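Local coordinates for protein hypothetical bacterial 6-phosphogluconolactonase (PDB 3SCY) that probably hydrolyses 6-phosphogluconolactone to 6-phosphogluconate, being a putative lactonase folded as a seven-bladed beta-propeller, at residues 53-57 and 355-360; 165-169 and 181-185; 221-225 and 237-241; 304-310 and 322-327. The contacts are given in a common frame with arbitrary orientation. Residue numbers count along the deposited sequence, not the author numbering.

Contact 1 of 4, residues 53-57 and 355-360; sequences SYLIP and VCLKFV
Two innermost strands of adjacent blades meet here in a seven-bladed beta-propeller. The C-terminal strand 354-360 completes the blade begun by strand 13-20, and so closes the ring. Strands 55-57 and 355-360 run nearly parallel (5°), with axes 7.4 Å apart. The CA atoms of Tyr54 and Cys356 are 5.4 Å apart, those of Ile56 and Lys358 6.8 Å, and side chains fill the interval. Lys358 buries most surface. Its m, m, t, t chain passes Leu55, with CG 3.3 Å from Leu55 O, and NZ donates to Tyr54 OH at 3.0 Å. Val355 and Cys356 (chi1 t) form a classic beta bulge, both facing Gly19. Pro57 (C-gamma endo) packs its CB against Val360 CG2 at 3.6 Å. A water lies within hydrogen-bonding distance of both Ser53 O (2.8 Å) and Val355 O (2.7 Å). The Cys356 thiol serves two neighbours: SG accepts from Leu55 N at 3.6 Å (155° at hydrogen) and lies 3.8 Å from the Tyr54 ring centroid, 13° off its normal.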
# COMPACT_ATOMS: atom_id res chain seq x y z
N SER A 53 3.09 -8.69 5.99
CA SER A 53 2.18 -8.54 4.85
C SER A 53 2.23 -7.17 4.17
O SER A 53 1.70 -7.00 3.07
CB SER A 53 0.76 -8.87 5.25
OG SER A 53 0.33 -7.89 6.17
N TYR A 54 2.85 -6.21 4.83
CA TYR A 54 3.06 -4.89 4.27
C TYR A 54 4.36 -4.37 4.82
O TYR A 54 4.67 -4.58 6.00
CB TYR A 54 1.88 -3.90 4.56
CG TYR A 54 1.70 -2.91 3.44
CD1 TYR A 54 0.94 -3.24 2.31
CD2 TYR A 54 2.39 -1.70 3.43
CE1 TYR A 54 0.89 -2.40 1.20
CE2 TYR A 54 2.32 -0.84 2.33
CZ TYR A 54 1.57 -1.20 1.22
OH TYR A 54 1.48 -0.39 0.10
N LEU A 55 5.11 -3.70 3.98
CA LEU A 55 6.38 -3.13 4.39
C LEU A 55 6.68 -1.90 3.55
O LEU A 55 6.12 -1.70 2.47
CB LEU A 55 7.53 -4.18 4.26
CG LEU A 55 7.66 -4.94 2.93
CD1 LEU A 55 8.34 -4.10 1.87
CD2 LEU A 55 8.52 -6.17 3.11
N ILE A 56 7.59 -1.10 4.07
CA ILE A 56 8.03 0.11 3.39
C ILE A 56 9.47 0.36 3.63
O ILE A 56 9.97 0.15 4.73
CB ILE A 56 7.19 1.36 3.87
CG1 ILE A 56 7.27 1.61 5.39
CG2 ILE A 56 5.76 1.37 3.30
CD1 ILE A 56 6.86 3.06 5.74
N PRO A 57 10.16 0.90 2.62
CA PRO A 57 11.52 1.38 2.87
C PRO A 57 11.47 2.80 3.41
O PRO A 57 10.50 3.53 3.14
CB PRO A 57 12.16 1.38 1.48
CG PRO A 57 10.97 1.66 0.54
CD PRO A 57 9.72 1.15 1.22
N VAL A 355 2.42 -10.75 -0.96
CA VAL A 355 1.31 -9.79 -0.79
C VAL A 355 1.78 -8.33 -0.72
O VAL A 355 0.94 -7.46 -0.50
CB VAL A 355 0.44 -10.15 0.46
CG1 VAL A 355 -0.33 -11.46 0.27
CG2 VAL A 355 1.26 -10.21 1.75
N CYS A 356 3.08 -8.03 -0.89
CA CYS A 356 3.51 -6.63 -0.87
C CYS A 356 4.76 -6.50 -1.66
O CYS A 356 5.71 -7.22 -1.38
CB CYS A 356 3.69 -6.12 0.55
SG CYS A 356 4.10 -4.36 0.62
N LEU A 357 4.78 -5.59 -2.64
CA LEU A 357 5.93 -5.32 -3.47
C LEU A 357 6.34 -3.88 -3.30
O LEU A 357 5.49 -2.98 -3.37
CB LEU A 357 5.62 -5.57 -4.95
CG LEU A 357 4.99 -6.93 -5.29
CD1 LEU A 357 4.69 -7.01 -6.79
CD2 LEU A 357 5.89 -8.07 -4.88
N LYS A 358 7.64 -3.65 -3.06
CA LYS A 358 8.18 -2.30 -2.98
C LYS A 358 9.51 -2.23 -3.66
O LYS A 358 10.22 -3.23 -3.71
CB LYS A 358 8.35 -1.85 -1.51
CG LYS A 358 7.04 -1.68 -0.73
CD LYS A 358 6.21 -0.48 -1.18
CE LYS A 358 4.90 -0.49 -0.45
NZ LYS A 358 4.14 0.78 -0.70
N PHE A 359 9.87 -1.05 -4.20
CA PHE A 359 11.19 -0.86 -4.80
C PHE A 359 12.00 0.15 -4.03
O PHE A 359 11.45 1.08 -3.45
CB PHE A 359 11.11 -0.36 -6.26
CG PHE A 359 10.54 -1.34 -7.26
CD1 PHE A 359 11.12 -2.59 -7.44
CD2 PHE A 359 9.47 -0.97 -8.09
CE1 PHE A 359 10.59 -3.49 -8.36
CE2 PHE A 359 8.96 -1.86 -9.03
CZ PHE A 359 9.54 -3.11 -9.18
N VAL A 360 13.32 -0.04 -4.05
CA VAL A 360 14.37 0.86 -3.56
C VAL A 360 15.27 1.05 -4.80
O VAL A 360 15.69 0.05 -5.41
CB VAL A 360 15.11 0.31 -2.33
CG1 VAL A 360 16.19 1.29 -1.84
CG2 VAL A 360 14.15 -0.04 -1.21
O HOH W 1 -0.67 -6.80 1.58

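Contact 2 of 4, residues 165-169 and 181-185; sequences DGKYL and KFNIN
Three backbone hydrogen bonds, each 2.9 Å, fasten the segments: Ile184 N to Lys167 O (169° at hydrogen), Leu169 N to Phe182 O (162°) and Phe182 N to Leu169 O (150°). They set an antiparallel register in which Leu169 and Phe182 form a hydrogen-bonded pair (CA-CA 5.0 Å) and Tyr168 and Asn183 a non-hydrogen-bonded one (4.6 Å). This is the open end of the hairpin of strands 168-173 and 178-184, the two middle strands of a propeller blade. Segment 165-169 enters it through an Asx turn, Lys167 N donating to Asp165 OD1 at 3.1 Å, with Gly166 in the left-handed region (phi/psi 68/11). Lys181, with all four chi angles t, reaches over the face of the Tyr168 ring (chi1 m): its NZ lies 4.5 Å from the centroid, 23° off the normal, a cation-pi contact. A water joins Tyr168 OH (2.7 Å) to Lys181 NZ (2.9 Å), and NZ donates to Thr201 O and Gly243 O. On the other face, Leu169 CD2 meets Phe182 CD1 and Leu169 CB meets Ile184 CD1, each at 4.1 Å. The faces thus differ: one holds lysine charge against ring and water, the other is apolar between these segments.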
# COMPACT_ATOMS: atom_id res chain seq x y z
N ASP A 165 1.00 17.52 0.42
CA ASP A 165 1.41 18.82 0.96
C ASP A 165 2.04 18.66 2.36
O ASP A 165 2.37 19.66 3.00
CB ASP A 165 0.21 19.77 0.99
CG ASP A 165 -1.01 19.18 1.67
OD1 ASP A 165 -0.83 18.26 2.50
OD2 ASP A 165 -2.12 19.61 1.34
N GLY A 166 2.19 17.42 2.83
CA GLY A 166 2.81 17.07 4.11
C GLY A 166 2.04 17.49 5.35
O GLY A 166 2.57 17.43 6.46
N LYS A 167 0.79 17.93 5.17
CA LYS A 167 0.02 18.53 6.27
C LYS A 167 -0.98 17.60 6.96
O LYS A 167 -1.36 17.88 8.11
CB LYS A 167 -0.75 19.75 5.75
CG LYS A 167 0.17 20.84 5.21
CD LYS A 167 -0.62 22.02 4.64
CE LYS A 167 0.29 22.95 3.86
NZ LYS A 167 -0.48 24.03 3.19
N TYR A 168 -1.44 16.56 6.28
CA TYR A 168 -2.48 15.69 6.82
C TYR A 168 -2.18 14.24 6.66
O TYR A 168 -1.39 13.85 5.81
CB TYR A 168 -3.83 15.98 6.11
CG TYR A 168 -4.15 17.46 6.09
CD1 TYR A 168 -4.59 18.11 7.24
CD2 TYR A 168 -3.91 18.24 4.96
CE1 TYR A 168 -4.87 19.47 7.24
CE2 TYR A 168 -4.15 19.61 4.96
CZ TYR A 168 -4.64 20.22 6.10
OH TYR A 168 -4.85 21.58 6.11
N LEU A 169 -2.83 13.44 7.50
CA LEU A 169 -2.81 11.99 7.39
C LEU A 169 -4.25 11.56 7.15
O LEU A 169 -5.14 11.94 7.92
CB LEU A 169 -2.21 11.31 8.61
CG LEU A 169 -2.10 9.78 8.49
CD1 LEU A 169 -0.78 9.27 8.96
CD2 LEU A 169 -3.24 9.08 9.23
N LYS A 181 -9.51 11.98 8.85
CA LYS A 181 -8.54 13.04 8.60
C LYS A 181 -7.85 13.51 9.88
O LYS A 181 -8.53 13.80 10.89
CB LYS A 181 -9.25 14.23 7.91
CG LYS A 181 -8.30 15.37 7.53
CD LYS A 181 -9.05 16.58 6.97
CE LYS A 181 -8.15 17.79 6.94
NZ LYS A 181 -8.85 18.96 6.34
N PHE A 182 -6.52 13.62 9.83
CA PHE A 182 -5.71 14.13 10.92
C PHE A 182 -4.77 15.19 10.44
O PHE A 182 -4.26 15.13 9.31
CB PHE A 182 -4.90 13.00 11.57
CG PHE A 182 -5.75 11.93 12.19
CD1 PHE A 182 -6.22 10.86 11.44
CD2 PHE A 182 -6.12 12.01 13.53
CE1 PHE A 182 -7.03 9.88 12.01
CE2 PHE A 182 -6.94 11.04 14.10
CZ PHE A 182 -7.40 9.98 13.34
N ASN A 183 -4.54 16.17 11.29
CA ASN A 183 -3.53 17.18 11.07
C ASN A 183 -2.21 16.59 11.53
O ASN A 183 -2.15 15.96 12.59
CB ASN A 183 -3.85 18.45 11.89
CG ASN A 183 -5.14 19.14 11.57
OD1 ASN A 183 -5.65 19.08 10.45
ND2 ASN A 183 -5.75 19.76 12.56
N ILE A 184 -1.15 16.80 10.75
CA ILE A 184 0.19 16.33 11.12
C ILE A 184 1.00 17.45 11.77
O ILE A 184 0.97 18.60 11.30
CB ILE A 184 0.91 15.82 9.85
CG1 ILE A 184 0.47 14.36 9.57
CG2 ILE A 184 2.44 15.99 9.94
CD1 ILE A 184 1.03 13.82 8.23
N ASN A 185 1.67 17.11 12.89
CA ASN A 185 2.64 17.99 13.53
C ASN A 185 4.00 17.58 12.95
O ASN A 185 4.53 16.53 13.32
CB ASN A 185 2.59 17.86 15.05
CG ASN A 185 3.74 18.56 15.70
OD1 ASN A 185 4.54 19.24 15.05
ND2 ASN A 185 3.83 18.48 17.02
O HOH W 2 -7.52 21.48 6.61

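Contact 3 of 4, residues 221-225 and 237-241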
# COMPACT_ATOMS: atom_id res chain seq x y z
N ASP A 221 1.05 15.68 -9.04
CA ASP A 221 1.04 17.08 -8.59
C ASP A 221 0.21 17.26 -7.31
O ASP A 221 0.15 18.37 -6.79
CB ASP A 221 0.58 18.04 -9.71
CG ASP A 221 -0.82 17.86 -10.25
OD1 ASP A 221 -1.62 17.16 -9.60
OD2 ASP A 221 -1.13 18.47 -11.29
N GLY A 222 -0.41 16.18 -6.83
CA GLY A 222 -1.22 16.17 -5.61
C GLY A 222 -2.56 16.88 -5.71
O GLY A 222 -3.09 17.30 -4.69
N LYS A 223 -3.12 17.05 -6.93
CA LYS A 223 -4.42 17.71 -7.15
C LYS A 223 -5.58 16.71 -7.22
O LYS A 223 -6.75 17.11 -7.18
CB LYS A 223 -4.39 18.57 -8.43
CG LYS A 223 -3.50 19.80 -8.29
CD LYS A 223 -3.17 20.48 -9.64
CE LYS A 223 -4.30 21.24 -10.31
NZ LYS A 223 -5.14 20.34 -11.17
N PHE A 224 -5.28 15.41 -7.35
CA PHE A 224 -6.31 14.38 -7.41
C PHE A 224 -5.91 13.21 -6.55
O PHE A 224 -4.71 12.94 -6.39
CB PHE A 224 -6.52 13.89 -8.85
CG PHE A 224 -7.05 14.95 -9.78
CD1 PHE A 224 -8.38 15.33 -9.73
CD2 PHE A 224 -6.20 15.61 -10.65
CE1 PHE A 224 -8.87 16.34 -10.57
CE2 PHE A 224 -6.69 16.62 -11.50
CZ PHE A 224 -8.01 16.98 -11.44
N ALA A 225 -6.90 12.53 -5.99
CA ALA A 225 -6.70 11.31 -5.21
C ALA A 225 -7.63 10.24 -5.74
O ALA A 225 -8.68 10.54 -6.32
CB ALA A 225 -6.95 11.57 -3.74
N ALA A 237 -12.75 8.80 -7.61
CA ALA A 237 -11.82 9.87 -7.96
C ALA A 237 -12.21 11.11 -7.19
O ALA A 237 -13.39 11.44 -7.09
CB ALA A 237 -11.86 10.15 -9.46
N PHE A 238 -11.21 11.76 -6.63
CA PHE A 238 -11.40 12.99 -5.88
C PHE A 238 -10.50 14.08 -6.31
O PHE A 238 -9.34 13.83 -6.69
CB PHE A 238 -11.04 12.77 -4.38
CG PHE A 238 -11.77 11.70 -3.61
CD1 PHE A 238 -11.25 10.41 -3.52
CD2 PHE A 238 -12.89 12.02 -2.85
CE1 PHE A 238 -11.89 9.44 -2.76
CE2 PHE A 238 -13.52 11.05 -2.06
CZ PHE A 238 -13.03 9.76 -2.03
N ARG A 239 -11.00 15.30 -6.18
CA ARG A 239 -10.18 16.49 -6.32
C ARG A 239 -9.56 16.65 -4.93
O ARG A 239 -10.27 16.46 -3.93
CB ARG A 239 -11.04 17.69 -6.77
CG ARG A 239 -10.24 18.95 -7.05
CD ARG A 239 -11.03 19.98 -7.84
NE ARG A 239 -10.40 20.27 -9.13
CZ ARG A 239 -10.78 19.73 -10.28
NH1 ARG A 239 -11.81 18.90 -10.33
NH2 ARG A 239 -10.14 20.04 -11.40
N TYR A 240 -8.26 16.90 -4.85
CA TYR A 240 -7.62 17.10 -3.54
C TYR A 240 -6.95 18.47 -3.50
O TYR A 240 -6.17 18.81 -4.38
CB TYR A 240 -6.60 16.01 -3.13
CG TYR A 240 -5.90 16.39 -1.84
CD1 TYR A 240 -6.52 16.21 -0.61
CD2 TYR A 240 -4.68 17.06 -1.86
CE1 TYR A 240 -5.95 16.68 0.57
CE2 TYR A 240 -4.08 17.51 -0.68
CZ TYR A 240 -4.71 17.30 0.53
OH TYR A 240 -4.12 17.76 1.69
N ALA A 241 -7.24 19.26 -2.45
CA ALA A 241 -6.61 20.57 -2.22
C ALA A 241 -6.81 20.98 -0.81
O ALA A 241 -7.92 20.88 -0.31
CB ALA A 241 -7.18 21.64 -3.15
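The flat guanidinium of Arg239, in the conformer given of two deposited, lies with one face towards the tip of the Phe224 ring, NH2 being 3.7 Å from CZ. Beneath them Phe224 and Arg239 form an antiparallel non-hydrogen-bonded pair (CA-CA 4.5 Å). Beside it, Ala225 and Phe238 make a hydrogen-bonded pair (CA-CA 5.0 Å), with Ala225 N to Phe238 O at 2.9 Å and Phe238 N to Ala225 O at 2.8 Å. A third bond, Tyr240 N to Lys223 O at 2.8 Å, is almost straight (178° at hydrogen). These strands, 224-229 and 234-241, form the central hairpin of a four-stranded propeller blade. An Asx turn leads in: Lys223 N donates to Asp221 OD1 at 3.1 Å, and Gly222 takes positive phi (71°). Its carbonyl O then meets the edge of the Tyr240 ring, 3.3 Å from CD2. On the face opposite Phe224, the small Ala225 CB sits 4.3 Å from Phe238 CB and 4.5 Å from Tyr240 CB. The Tyr240 hydroxyl leaves the blade to bond Asp165 OD2.

Contact 4 of 4, residues 304-310 and 322-327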
# COMPACT_ATOMS: atom_id res chain seq x y z
N THR A 304 -5.05 -12.08 -14.18
CA THR A 304 -3.78 -12.42 -13.57
C THR A 304 -3.87 -13.76 -12.89
O THR A 304 -4.92 -14.41 -12.90
CB THR A 304 -3.42 -11.35 -12.50
OG1 THR A 304 -4.43 -11.32 -11.50
CG2 THR A 304 -3.21 -9.95 -13.08
N GLY A 305 -2.79 -14.12 -12.20
CA GLY A 305 -2.78 -15.24 -11.27
C GLY A 305 -3.75 -14.94 -10.14
O GLY A 305 -4.29 -13.82 -10.02
N ILE A 306 -4.00 -15.91 -9.29
CA ILE A 306 -5.03 -15.79 -8.27
C ILE A 306 -4.61 -14.99 -7.07
O ILE A 306 -3.55 -15.22 -6.47
CB ILE A 306 -5.56 -17.18 -7.83
CG1 ILE A 306 -5.94 -18.05 -9.07
CG2 ILE A 306 -6.74 -17.05 -6.84
CD1 ILE A 306 -6.97 -17.42 -10.08
N HIS A 307 -5.52 -14.10 -6.67
CA HIS A 307 -5.46 -13.24 -5.50
C HIS A 307 -4.38 -12.14 -5.63
O HIS A 307 -3.47 -12.06 -4.79
CB HIS A 307 -5.29 -14.05 -4.21
CG HIS A 307 -5.85 -13.37 -2.99
ND1 HIS A 307 -7.16 -13.56 -2.59
CD2 HIS A 307 -5.25 -12.49 -2.14
CE1 HIS A 307 -7.31 -12.83 -1.49
NE2 HIS A 307 -6.19 -12.16 -1.19
N PRO A 308 -4.57 -11.23 -6.62
CA PRO A 308 -3.66 -10.06 -6.77
C PRO A 308 -3.95 -8.98 -5.73
O PRO A 308 -4.51 -7.94 -6.02
CB PRO A 308 -3.98 -9.56 -8.18
CG PRO A 308 -5.43 -9.92 -8.39
CD PRO A 308 -5.62 -11.24 -7.67
N ARG A 309 -3.56 -9.23 -4.48
CA ARG A 309 -3.82 -8.28 -3.38
C ARG A 309 -2.94 -6.98 -3.49
O ARG A 309 -3.29 -5.94 -2.93
CB ARG A 309 -3.51 -9.01 -2.07
CG ARG A 309 -3.48 -8.17 -0.79
CD ARG A 309 -3.44 -9.08 0.44
NE ARG A 309 -3.17 -8.29 1.66
CZ ARG A 309 -4.01 -8.14 2.67
NH1 ARG A 309 -5.20 -8.75 2.66
NH2 ARG A 309 -3.68 -7.38 3.71
N ASN A 310 -1.82 -7.08 -4.20
CA ASN A 310 -0.87 -5.99 -4.32
C ASN A 310 -0.16 -6.05 -5.65
O ASN A 310 0.07 -7.14 -6.18
CB ASN A 310 0.16 -6.13 -3.17
CG ASN A 310 1.22 -5.05 -3.18
OD1 ASN A 310 2.26 -5.16 -3.84
ND2 ASN A 310 0.94 -3.94 -2.52
N VAL A 322 2.64 -8.05 -10.51
CA VAL A 322 1.48 -8.46 -9.71
C VAL A 322 1.81 -9.60 -8.75
O VAL A 322 2.18 -10.68 -9.18
CB VAL A 322 0.29 -8.89 -10.60
CG1 VAL A 322 -0.93 -9.22 -9.74
CG2 VAL A 322 -0.05 -7.81 -11.62
N ALA A 323 1.65 -9.35 -7.44
CA ALA A 323 1.82 -10.40 -6.44
C ALA A 323 0.54 -11.23 -6.40
O ALA A 323 -0.54 -10.68 -6.13
CB ALA A 323 2.09 -9.77 -5.08
N CYS A 324 0.64 -12.53 -6.70
CA CYS A 324 -0.54 -13.40 -6.72
C CYS A 324 -0.40 -14.35 -5.54
O CYS A 324 0.36 -15.31 -5.60
CB CYS A 324 -0.65 -14.14 -8.04
SG CYS A 324 -0.75 -13.05 -9.48
N ARG A 325 -1.10 -14.03 -4.45
CA ARG A 325 -0.96 -14.76 -3.19
C ARG A 325 -1.25 -16.25 -3.35
O ARG A 325 -0.51 -17.05 -2.79
CB ARG A 325 -1.90 -14.18 -2.14
CG ARG A 325 -1.68 -14.75 -0.72
CD ARG A 325 -2.87 -14.46 0.17
NE ARG A 325 -4.05 -15.24 -0.20
CZ ARG A 325 -5.22 -15.20 0.41
NH1 ARG A 325 -5.40 -14.41 1.47
NH2 ARG A 325 -6.24 -15.94 -0.02
N ASP A 326 -2.33 -16.60 -4.07
CA ASP A 326 -2.73 -17.99 -4.13
C ASP A 326 -2.00 -18.82 -5.19
O ASP A 326 -1.98 -20.05 -5.08
CB ASP A 326 -4.24 -18.08 -4.29
CG ASP A 326 -5.01 -17.55 -3.09
OD1 ASP A 326 -4.38 -17.35 -2.02
OD2 ASP A 326 -6.23 -17.37 -3.19
N THR A 327 -1.37 -18.17 -6.17
CA THR A 327 -0.63 -18.87 -7.22
C THR A 327 0.86 -18.92 -6.83
O THR A 327 1.67 -19.55 -7.51
CB THR A 327 -0.88 -18.18 -8.58
OG1 THR A 327 -2.29 -18.09 -8.76
CG2 THR A 327 -0.30 -18.97 -9.76
O HOH W 3 -8.45 -16.20 -3.25
O HOH W 4 -1.07 -10.61 -3.37
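Arg325 and His307 lie flat on each other, centres 3.6 Å apart and planes at 3°. His307 has chi1 t and chi2 91°; Arg325 runs t, t, p before its guanidinium turns onto the imidazole, bringing NH1 to 3.6 Å from His307 NE2. The other guanidinium nitrogens hold Asp326 in a salt bridge, with NE 2.8 Å and NH2 3.1 Å from OD1. Asp326 (chi1 m) also accepts from a water at 2.5 Å through OD2, and that water lies 3.0 Å from His307 ND1. Thr327, likewise m, presents OG1 to Ile306 N at 2.8 Å. Gly305 comes so close, CA 3.5 Å from Cys324 SG, that a CB here would clash with the sulfur. Backbone bonds align the loop with the end of strand 319-324 and the following turn: Asp326 N to Ile306 O (3.0 Å), Arg325 N to His307 O (3.1 Å) and Ala323 N to Asn310 O (3.0 Å). Pro308, centre of an inverse gamma turn closed by Arg309 N to His307 O (2.8 Å), puts CB 3.4 Å from Val322 CG1. The loop carries the chain from one blade's outermost strand to the next blade's innermost. Arg309 NH2 hydrogen-bonds an unidentified molecule, probably from the crystallisation liquor. Asp326 thus takes the guanidinium edge, consistent with leaving its face for His307, while Pro308 and Val322 add apolar packing.

Contact 1 lies nearest the chain's centre (about 8 Å between centres) and is buried; contact 3 is also buried though about 18 Å out, while contacts 2 and 4 are partly buried. Contact 1 joins adjacent blades chiefly through side chains, a thiol accepting from a backbone N, and a water between two carbonyls. Contacts 2 and 3 are counterparts in successive blades: each pairs the two middle strands through three backbone bonds after an Asp-Gly-Lys Asx turn. They touch where Asp165 OD2 lies 2.7 Å from Tyr240 OH. Contact 4 sets an interblade loop against a strand end of the next blade, and alone has a salt bridge. It adjoins contact 1 through Asn310 OD1, 2.8 Å from Leu357 N.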